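Local coordinates for Bak protein (Grouper iridovirus, PDB 5VMN) that acts as a viral Bcl-2 protein that inhibits apoptosis of the host cell by exclusively sequestering the pro-apoptotic protein Bim, at residues A13-E18 with T92-Q97; G69-L74 with S108-S113; I73-S78 with R100-D105. All blocks are in the same frame, centred on the assembly; numbering follows the deposited sequence.

Interaction 1. Residues A13-E18 with T92-Q97; sequences ALLRGE and TQITEQ
Leu15 and Thr95 mark the closest backbone approach, 8.1 Å between Leu15 CA and Thr95 CA, where the short helix 11-16 lies against helix 88-103. The branched end of Leu15 bridges the gap. Its CD1 rests 4.1 Å from Ile94 CG2, and the same methyl meets Thr95 CG2 at 4.2 Å. Leu15 CG lies beside its own backbone N and anti to the carbonyl carbon (chi1 -60°), and from there the isobutyl group runs toward the two beta-branched residues. Threonine suits its place because it is two-sided: its methyl joins the apolar layer, while Thr95 OG1 donates to Thr92 O one turn back at 2.6 Å, tilted from the carbonyl plane. The bond turns the hydroxyl back onto its own helix; Thr92 O also accepts from Glu96 N.

Arg16 borders the apolar patch. Its long chain carries the guanidinium to a salt bridge with Glu88, its main partner, while NH2 points in the plane of the group to a water that reaches Thr95 OG1 only weakly. Just beyond, Gly17 takes positive phi (65°), a conformation glycine adopts easily, and ends the helix. Leu15, Arg16 and Thr95 also touch Phe82 of helix 68-84, so an N-terminal helix is packed onto two consecutive helices of the all-helical Bcl-2 bundle.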
loop_
_atom_site.group_PDB
_atom_site.type_symbol
_atom_site.label_atom_id
_atom_site.label_comp_id
_atom_site.label_asym_id
_atom_site.label_seq_id
_atom_site.Cartn_x
_atom_site.Cartn_y
_atom_site.Cartn_z
ATOM N N ALA A 13 10.602 2.972 -0.165
ATOM C CA ALA A 13 11.180 2.648 -1.464
ATOM C C ALA A 13 10.092 2.427 -2.498
ATOM O O ALA A 13 10.222 2.855 -3.647
ATOM C CB ALA A 13 12.069 1.401 -1.369
ATOM N N LEU A 14 9.008 1.767 -2.104
ATOM C CA LEU A 14 7.909 1.518 -3.024
ATOM C C LEU A 14 7.383 2.817 -3.600
ATOM O O LEU A 14 7.181 2.933 -4.812
ATOM C CB LEU A 14 6.791 0.777 -2.306
ATOM C CG LEU A 14 5.524 0.439 -3.127
ATOM C CD1 LEU A 14 5.756 -0.654 -4.088
ATOM C CD2 LEU A 14 4.396 0.040 -2.199
ATOM N N LEU A 15 7.084 3.778 -2.741
ATOM C CA LEU A 15 6.440 4.997 -3.220
ATOM C C LEU A 15 7.409 5.947 -3.913
ATOM O O LEU A 15 6.975 6.808 -4.692
ATOM C CB LEU A 15 5.742 5.696 -2.046
ATOM C CG LEU A 15 4.666 4.807 -1.400
ATOM C CD1 LEU A 15 3.981 5.523 -0.268
ATOM C CD2 LEU A 15 3.615 4.321 -2.388
ATOM N N ARG A 16 8.697 5.819 -3.662
ATOM C CA ARG A 16 9.678 6.638 -4.359
ATOM C C ARG A 16 10.027 6.035 -5.711
ATOM O O ARG A 16 10.477 6.758 -6.600
ATOM C CB ARG A 16 10.922 6.824 -3.498
ATOM C CG ARG A 16 10.683 7.793 -2.334
ATOM C CD ARG A 16 11.862 7.940 -1.354
ATOM N NE ARG A 16 11.650 9.097 -0.474
ATOM C CZ ARG A 16 10.851 9.112 0.594
ATOM N NH1 ARG A 16 10.721 10.226 1.312
ATOM N NH2 ARG A 16 10.167 8.028 0.946
ATOM N N GLY A 17 9.804 4.733 -5.886
ATOM C CA GLY A 17 9.891 4.112 -7.196
ATOM C C GLY A 17 11.279 4.135 -7.794
ATOM O O GLY A 17 11.425 4.090 -9.020
ATOM N N GLU A 18 12.304 4.217 -6.961
ATOM C CA GLU A 18 13.659 4.255 -7.489
ATOM C C GLU A 18 14.347 2.944 -7.142
ATOM O O GLU A 18 13.998 1.904 -7.715
ATOM C CB GLU A 18 14.397 5.488 -6.966
ATOM C CG GLU A 18 13.840 6.761 -7.596
ATOM C CD GLU A 18 14.330 8.037 -6.941
ATOM O OE1 GLU A 18 15.284 7.980 -6.137
ATOM O OE2 GLU A 18 13.749 9.105 -7.233
ATOM N N THR A 92 6.619 11.565 4.446
ATOM C CA THR A 92 6.892 10.712 5.594
ATOM C C THR A 92 5.606 10.270 6.268
ATOM O O THR A 92 5.455 9.105 6.639
ATOM C CB THR A 92 7.777 11.459 6.586
ATOM O OG1 THR A 92 9.029 11.730 5.958
ATOM C CG2 THR A 92 7.989 10.629 7.844
ATOM N N GLN A 93 4.672 11.198 6.457
ATOM C CA GLN A 93 3.413 10.851 7.099
ATOM C C GLN A 93 2.636 9.829 6.281
ATOM O O GLN A 93 2.017 8.923 6.847
ATOM C CB GLN A 93 2.586 12.119 7.345
ATOM C CG GLN A 93 3.224 13.026 8.390
ATOM C CD GLN A 93 2.756 14.484 8.309
ATOM O OE1 GLN A 93 1.719 14.791 7.720
ATOM N NE2 GLN A 93 3.540 15.384 8.892
ATOM N N ILE A 94 2.646 9.948 4.947
ATOM C CA ILE A 94 1.967 8.956 4.116
ATOM C C ILE A 94 2.557 7.575 4.360
ATOM O O ILE A 94 1.835 6.587 4.551
ATOM C CB ILE A 94 2.052 9.349 2.630
ATOM C CG1 ILE A 94 1.146 10.536 2.339
ATOM C CG2 ILE A 94 1.631 8.205 1.733
ATOM C CD1 ILE A 94 1.505 11.272 1.079
ATOM N N THR A 95 3.888 7.484 4.343
ATOM C CA THR A 95 4.535 6.191 4.554
ATOM C C THR A 95 4.249 5.656 5.951
ATOM O O THR A 95 3.975 4.464 6.124
ATOM C CB THR A 95 6.043 6.307 4.334
ATOM O OG1 THR A 95 6.606 7.168 5.321
ATOM C CG2 THR A 95 6.329 6.873 2.984
ATOM N N GLU A 96 4.285 6.530 6.960
ATOM C CA GLU A 96 3.982 6.092 8.318
ATOM C C GLU A 96 2.535 5.661 8.447
ATOM O O GLU A 96 2.241 4.697 9.162
ATOM C CB GLU A 96 4.282 7.210 9.327
ATOM C CG GLU A 96 5.723 7.654 9.344
ATOM C CD GLU A 96 5.968 8.851 10.260
ATOM O OE1 GLU A 96 7.048 8.873 10.870
ATOM O OE2 GLU A 96 5.099 9.755 10.370
ATOM N N GLN A 97 1.616 6.369 7.769
ATOM C CA GLN A 97 0.212 5.979 7.786
ATOM C C GLN A 97 0.043 4.584 7.179
ATOM O O GLN A 97 -0.696 3.743 7.712
ATOM C CB GLN A 97 -0.629 7.019 7.017
ATOM C CG GLN A 97 -0.775 8.404 7.700
ATOM C CD GLN A 97 -1.418 9.515 6.802
ATOM O OE1 GLN A 97 -1.923 9.252 5.720
ATOM N NE2 GLN A 97 -1.344 10.754 7.259
HETATM O O HOH W 1 9.141 8.113 3.255
#

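Interaction 2. Residues G69-L74 with S108-S113; sequences GRILIL and SNWIAS. With EDO (1,2-ethanediol), chain K.
The meeting of Ile71 with Trp110 and Ile111 joins the two Bcl-2 homology motifs BH1 and BH2, recognisable here from sequence: Gly69 and Arg70 close the Asn-Trp-Gly-Arg signature of BH1, and Trp110 and Ile111 begin the Trp-Ile element of BH2. The backbones stay well apart, with 9.8 Å between Ile71 CA and Ile111 CA, and side chains fill the interval. Ile71 supplies the reach. With CG1 beside the backbone N and chi2 near 174°, its longer branch is drawn out straight, and terminal CD1 lands obliquely against the six-membered part of the indole, 3.6 Å from Trp110 CZ3. The same CD1 lies 4.2 Å from Ile111 CG1, which in turn sits at the edge of the indole, in its plane. Trp110 swings its ring toward helix 68-84 because CG is anti to the backbone N (chi1 -175°). A broad ring is useful where two helices are too distant for small side chains to touch.

In Bcl-2 relatives these two motifs flank the groove that receives BH3 helices, and Arg70 occupies the BH1 position whose arginine commonly pairs with a BH3 aspartate. Here, with no BH3 peptide present, Arg70 makes a salt bridge with Asp63 of its own chain. Trp68 meets Trp110 edge-to-face, and Trp117, the later tryptophan of BH2, touches both Ile71 and Ile111.

Near the start of helix 68-84, Gly69 N donates to O1 of a 1,2-ethanediol, probably from the crystallisation liquor, at 3.1 Å with an N-H...O angle of 157°; Trp68 N is hydrogen-bonded to the same molecule. The other diol oxygen, O2, lies near the plane of the Trp110 ring at its edge, 4.0 Å from Trp110 CH2.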
loop_
_atom_site.group_PDB
_atom_site.type_symbol
_atom_site.label_atom_id
_atom_site.label_comp_id
_atom_site.label_asym_id
_atom_site.label_seq_id
_atom_site.Cartn_x
_atom_site.Cartn_y
_atom_site.Cartn_z
ATOM N N GLY A 69 -6.345 -7.509 -4.367
ATOM C CA GLY A 69 -6.732 -6.381 -5.191
ATOM C C GLY A 69 -7.038 -5.140 -4.365
ATOM O O GLY A 69 -6.626 -4.025 -4.708
ATOM N N ARG A 70 -7.750 -5.314 -3.263
ATOM C CA ARG A 70 -8.008 -4.180 -2.379
ATOM C C ARG A 70 -6.715 -3.614 -1.810
ATOM O O ARG A 70 -6.570 -2.391 -1.678
ATOM C CB ARG A 70 -8.939 -4.604 -1.254
ATOM C CG ARG A 70 -10.323 -4.935 -1.714
ATOM C CD ARG A 70 -11.225 -5.119 -0.538
ATOM N NE ARG A 70 -12.532 -5.627 -0.909
ATOM C CZ ARG A 70 -13.535 -5.771 -0.050
ATOM N NH1 ARG A 70 -13.380 -5.415 1.214
ATOM N NH2 ARG A 70 -14.682 -6.289 -0.450
ATOM N N ILE A 71 -5.755 -4.481 -1.474
ATOM C CA ILE A 71 -4.477 -3.991 -0.979
ATOM C C ILE A 71 -3.778 -3.169 -2.059
ATOM O O ILE A 71 -3.209 -2.105 -1.780
ATOM C CB ILE A 71 -3.615 -5.173 -0.490
ATOM C CG1 ILE A 71 -4.182 -5.648 0.846
ATOM C CG2 ILE A 71 -2.161 -4.776 -0.385
ATOM C CD1 ILE A 71 -3.546 -6.913 1.404
ATOM N N LEU A 72 -3.820 -3.639 -3.313
ATOM C CA LEU A 72 -3.140 -2.917 -4.372
ATOM C C LEU A 72 -3.850 -1.598 -4.680
ATOM O O LEU A 72 -3.188 -0.621 -5.045
ATOM C CB LEU A 72 -3.025 -3.799 -5.617
ATOM C CG LEU A 72 -2.057 -4.977 -5.462
ATOM C CD1 LEU A 72 -2.251 -5.968 -6.623
ATOM C CD2 LEU A 72 -0.630 -4.501 -5.429
ATOM N N ILE A 73 -5.169 -1.545 -4.508
ATOM C CA ILE A 73 -5.887 -0.269 -4.644
ATOM C C ILE A 73 -5.423 0.693 -3.563
ATOM O O ILE A 73 -5.122 1.855 -3.836
ATOM C CB ILE A 73 -7.398 -0.492 -4.608
ATOM C CG1 ILE A 73 -7.873 -1.172 -5.901
ATOM C CG2 ILE A 73 -8.141 0.825 -4.384
ATOM C CD1 ILE A 73 -9.297 -1.667 -5.819
ATOM N N LEU A 74 -5.287 0.215 -2.317
ATOM C CA LEU A 74 -4.811 1.099 -1.253
ATOM C C LEU A 74 -3.414 1.621 -1.559
ATOM O O LEU A 74 -3.117 2.817 -1.377
ATOM C CB LEU A 74 -4.831 0.351 0.084
ATOM C CG LEU A 74 -4.194 1.125 1.235
ATOM C CD1 LEU A 74 -5.008 2.370 1.548
ATOM C CD2 LEU A 74 -4.039 0.223 2.468
ATOM N N SER A 108 -2.135 -7.785 9.296
ATOM C CA SER A 108 -0.912 -8.576 9.318
ATOM C C SER A 108 -1.224 -10.071 9.266
ATOM O O SER A 108 -0.585 -10.829 8.529
ATOM C CB SER A 108 -0.127 -8.235 10.589
ATOM O OG SER A 108 1.118 -8.887 10.599
ATOM N N ASN A 109 -2.188 -10.509 10.074
ATOM C CA ASN A 109 -2.590 -11.911 10.098
ATOM C C ASN A 109 -3.178 -12.342 8.761
ATOM O O ASN A 109 -2.978 -13.487 8.328
ATOM C CB ASN A 109 -3.612 -12.147 11.211
ATOM C CG ASN A 109 -2.998 -12.108 12.595
ATOM O OD1 ASN A 109 -1.774 -12.100 12.749
ATOM N ND2 ASN A 109 -3.851 -12.099 13.615
ATOM N N TRP A 110 -3.930 -11.454 8.105
ATOM C CA TRP A 110 -4.508 -11.793 6.809
ATOM C C TRP A 110 -3.400 -12.001 5.781
ATOM O O TRP A 110 -3.403 -12.988 5.035
ATOM C CB TRP A 110 -5.511 -10.698 6.353
ATOM C CG TRP A 110 -6.209 -11.095 5.066
ATOM C CD1 TRP A 110 -7.411 -11.738 4.936
ATOM C CD2 TRP A 110 -5.703 -10.932 3.748
ATOM N NE1 TRP A 110 -7.682 -11.978 3.613
ATOM C CE2 TRP A 110 -6.642 -11.501 2.865
ATOM C CE3 TRP A 110 -4.536 -10.379 3.223
ATOM C CZ2 TRP A 110 -6.441 -11.542 1.505
ATOM C CZ3 TRP A 110 -4.357 -10.404 1.872
ATOM C CH2 TRP A 110 -5.305 -10.979 1.028
ATOM N N ILE A 111 -2.428 -11.090 5.740
ATOM C CA ILE A 111 -1.339 -11.229 4.785
ATOM C C ILE A 111 -0.617 -12.549 5.007
ATOM O O ILE A 111 -0.308 -13.278 4.057
ATOM C CB ILE A 111 -0.386 -10.026 4.892
ATOM C CG1 ILE A 111 -1.077 -8.764 4.324
ATOM C CG2 ILE A 111 0.911 -10.297 4.158
ATOM C CD1 ILE A 111 -0.295 -7.485 4.581
ATOM N N ALA A 112 -0.346 -12.881 6.264
ATOM C CA ALA A 112 0.403 -14.106 6.550
ATOM C C ALA A 112 -0.397 -15.362 6.238
ATOM O O ALA A 112 0.191 -16.414 5.960
ATOM C CB ALA A 112 0.830 -14.108 8.012
ATOM N N SER A 113 -1.719 -15.297 6.309
ATOM C CA SER A 113 -2.536 -16.472 6.036
ATOM C C SER A 113 -2.989 -16.538 4.587
ATOM O O SER A 113 -3.661 -17.495 4.208
ATOM C CB SER A 113 -3.761 -16.495 6.971
ATOM O OG SER A 113 -4.683 -15.496 6.616
HETATM C C1 EDO K . -7.401 -11.758 -4.864
HETATM O O1 EDO K . -7.504 -10.309 -4.985
HETATM C C2 EDO K . -6.459 -12.265 -3.763
HETATM O O2 EDO K . -6.943 -12.194 -2.389
#

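Interaction 3. Residues I73-S78 with R100-D105; sequences ILLGIS and RFFRQD
Leu74 and Leu75 of helix 68-84 face Phe101 and Phe102 of helix 88-103, and the fit is one of leucine methyls set obliquely against two phenyl rings. The backbones stand 10.2 Å apart, measured from Leu74 CA to Phe101 CA, a gap suited to large side chains. Leu74 and Phe101 approach from opposite directions. Leu74 CD2 meets the CD2-CE2 bond of the Phe101 ring obliquely, 3.5 Å from each of those two ring atoms.

The tip of the Phe102 ring sits at the mouth of the shallow notch between the leucine methyls, with Phe102 CZ 4.2 Å from both Leu74 CD2 and Leu75 CD2; Phe102 CE2 is 4.0 Å from Leu75 CD2. Leucine serves well here, since the fork at CG gives two compact methyls that can fit against a ring at an oblique angle. The phenylalanines also brace one another, as Phe101 CD2 stands 3.8 Å above the Phe102 ring plane, over its centre. The two neighbours differ in chi1, which goes with this placement: Phe101 has CG anti to its backbone N (chi1 172°), whereas Phe102 turns CG beside the N. Ile107 of the following helix touches both rings.

Nearby polar groups bond locally or to a neighbouring helix, not across this contact. Ser78 OG donates to Leu74 O at 2.9 Å from above the carbonyl plane, and Ser78 N reaches that oxygen from the opposite face. Gln104, at the N-cap of helix 105-113, uses NE2 to meet a lone pair of Phe101 O in the carbonyl plane at 3.3 Å; NE2 also bonds Asn58.

No hydrogen bond crosses between 73-78 and 100-105. Cohesion between the segments therefore rests on dispersion and the hydrophobic effect, and the shapes of these four buried side chains help to set how the helices sit at this point.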
loop_
_atom_site.group_PDB
_atom_site.type_symbol
_atom_site.label_atom_id
_atom_site.label_comp_id
_atom_site.label_asym_id
_atom_site.label_seq_id
_atom_site.Cartn_x
_atom_site.Cartn_y
_atom_site.Cartn_z
ATOM N N ILE A 73 -5.169 -1.545 -4.508
ATOM C CA ILE A 73 -5.887 -0.269 -4.644
ATOM C C ILE A 73 -5.423 0.693 -3.563
ATOM O O ILE A 73 -5.122 1.855 -3.836
ATOM C CB ILE A 73 -7.398 -0.492 -4.608
ATOM C CG1 ILE A 73 -7.873 -1.172 -5.901
ATOM C CG2 ILE A 73 -8.141 0.825 -4.384
ATOM C CD1 ILE A 73 -9.297 -1.667 -5.819
ATOM N N LEU A 74 -5.287 0.215 -2.317
ATOM C CA LEU A 74 -4.811 1.099 -1.253
ATOM C C LEU A 74 -3.414 1.621 -1.559
ATOM O O LEU A 74 -3.117 2.817 -1.377
ATOM C CB LEU A 74 -4.831 0.351 0.084
ATOM C CG LEU A 74 -4.194 1.125 1.235
ATOM C CD1 LEU A 74 -5.008 2.370 1.548
ATOM C CD2 LEU A 74 -4.039 0.223 2.468
ATOM N N LEU A 75 -2.524 0.743 -2.017
ATOM C CA LEU A 75 -1.195 1.205 -2.360
ATOM C C LEU A 75 -1.248 2.223 -3.497
ATOM O O LEU A 75 -0.504 3.208 -3.486
ATOM C CB LEU A 75 -0.310 0.006 -2.730
ATOM C CG LEU A 75 -0.053 -1.002 -1.618
ATOM C CD1 LEU A 75 0.796 -2.142 -2.172
ATOM C CD2 LEU A 75 0.656 -0.360 -0.473
ATOM N N GLY A 76 -2.073 1.974 -4.511
ATOM C CA GLY A 76 -2.113 2.872 -5.646
ATOM C C GLY A 76 -2.618 4.247 -5.261
ATOM O O GLY A 76 -2.162 5.254 -5.796
ATOM N N ILE A 77 -3.606 4.294 -4.371
ATOM C CA ILE A 77 -4.078 5.577 -3.831
ATOM C C ILE A 77 -2.960 6.253 -3.048
ATOM O O ILE A 77 -2.707 7.457 -3.189
ATOM C CB ILE A 77 -5.322 5.355 -2.956
ATOM C CG1 ILE A 77 -6.505 4.925 -3.808
ATOM C CG2 ILE A 77 -5.718 6.655 -2.208
ATOM C CD1 ILE A 77 -7.590 4.329 -3.005
ATOM N N SER A 78 -2.277 5.493 -2.199
ATOM C CA SER A 78 -1.168 6.067 -1.455
ATOM C C SER A 78 -0.114 6.649 -2.392
ATOM O O SER A 78 0.471 7.701 -2.106
ATOM C CB SER A 78 -0.537 5.016 -0.536
ATOM O OG SER A 78 -1.519 4.499 0.349
ATOM N N ARG A 100 1.348 1.923 9.564
ATOM C CA ARG A 100 0.421 1.734 10.669
ATOM C C ARG A 100 -0.738 0.838 10.250
ATOM O O ARG A 100 -1.175 -0.029 11.023
ATOM C CB ARG A 100 -0.077 3.106 11.165
ATOM C CG ARG A 100 -0.360 3.246 12.650
ATOM C CD ARG A 100 -0.240 4.716 13.113
ATOM N NE ARG A 100 -0.935 5.615 12.188
ATOM C CZ ARG A 100 -0.432 6.733 11.653
ATOM N NH1 ARG A 100 0.796 7.158 11.940
ATOM N NH2 ARG A 100 -1.181 7.441 10.817
ATOM N N PHE A 101 -1.246 1.021 9.028
ATOM C CA PHE A 101 -2.344 0.182 8.569
ATOM C C PHE A 101 -1.923 -1.281 8.539
ATOM O O PHE A 101 -2.655 -2.158 9.011
ATOM C CB PHE A 101 -2.819 0.608 7.177
ATOM C CG PHE A 101 -3.821 -0.343 6.575
ATOM C CD1 PHE A 101 -5.121 -0.365 7.045
ATOM C CD2 PHE A 101 -3.448 -1.252 5.603
ATOM C CE1 PHE A 101 -6.045 -1.237 6.534
ATOM C CE2 PHE A 101 -4.376 -2.131 5.069
ATOM C CZ PHE A 101 -5.679 -2.126 5.543
ATOM N N PHE A 102 -0.757 -1.564 7.958
ATOM C CA PHE A 102 -0.372 -2.956 7.744
ATOM C C PHE A 102 0.097 -3.622 9.029
ATOM O O PHE A 102 0.112 -4.854 9.111
ATOM C CB PHE A 102 0.710 -3.053 6.660
ATOM C CG PHE A 102 0.167 -2.880 5.268
ATOM C CD1 PHE A 102 -0.608 -3.870 4.686
ATOM C CD2 PHE A 102 0.390 -1.723 4.566
ATOM C CE1 PHE A 102 -1.140 -3.708 3.433
ATOM C CE2 PHE A 102 -0.115 -1.566 3.294
ATOM C CZ PHE A 102 -0.913 -2.548 2.732
ATOM N N ARG A 103 0.442 -2.846 10.048
ATOM C CA ARG A 103 0.831 -3.437 11.328
ATOM C C ARG A 103 -0.359 -3.797 12.209
ATOM O O ARG A 103 -0.177 -4.456 13.234
ATOM C CB ARG A 103 1.755 -2.487 12.082
ATOM C CG ARG A 103 3.126 -2.337 11.429
ATOM C CD ARG A 103 4.129 -1.671 12.370
ATOM N NE ARG A 103 3.585 -0.458 12.995
ATOM C CZ ARG A 103 3.904 0.793 12.658
ATOM N NH1 ARG A 103 4.784 1.045 11.690
ATOM N NH2 ARG A 103 3.332 1.804 13.294
ATOM N N GLN A 104 -1.565 -3.387 11.853
ATOM C CA GLN A 104 -2.734 -3.829 12.595
ATOM C C GLN A 104 -2.834 -5.345 12.559
ATOM O O GLN A 104 -2.600 -5.976 11.520
ATOM C CB GLN A 104 -4.001 -3.223 12.007
ATOM C CG GLN A 104 -4.080 -1.707 12.128
ATOM C CD GLN A 104 -5.372 -1.141 11.545
ATOM O OE1 GLN A 104 -6.179 -0.550 12.252
ATOM N NE2 GLN A 104 -5.556 -1.310 10.252
ATOM N N ASP A 105 -3.202 -5.926 13.704
ATOM C CA ASP A 105 -3.125 -7.377 13.857
ATOM C C ASP A 105 -3.943 -8.098 12.782
ATOM O O ASP A 105 -3.488 -9.092 12.201
ATOM C CB ASP A 105 -3.593 -7.771 15.259
ATOM C CG ASP A 105 -2.527 -7.526 16.334
ATOM O OD1 ASP A 105 -1.367 -7.220 15.980
ATOM O OD2 ASP A 105 -2.851 -7.643 17.540
#

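Helix 68-84 enters interactions 2 and 3, which share Ile73 and Leu74 and have centres about 8 Å apart. Phe102 couples them: its CD1 lies 3.6 Å from Ile111 CD1, and its CZ 4.0 Å from Ile71 CG2. Helix 88-103 serves interactions 1 and 3, centred about 11 Å apart, which meet where Leu14 CD2 approaches Leu75 CD2 at 4.1 Å. Interactions 1 and 2 do not touch; their centres are about 17 Å apart, on opposite sides of the chain's centre, with interaction 3 nearest that centre. The apolar core thus runs continuously from the N-terminal helix to the BH1-BH2 region, which probably borders the Bim-binding groove as in Bcl-2 relatives.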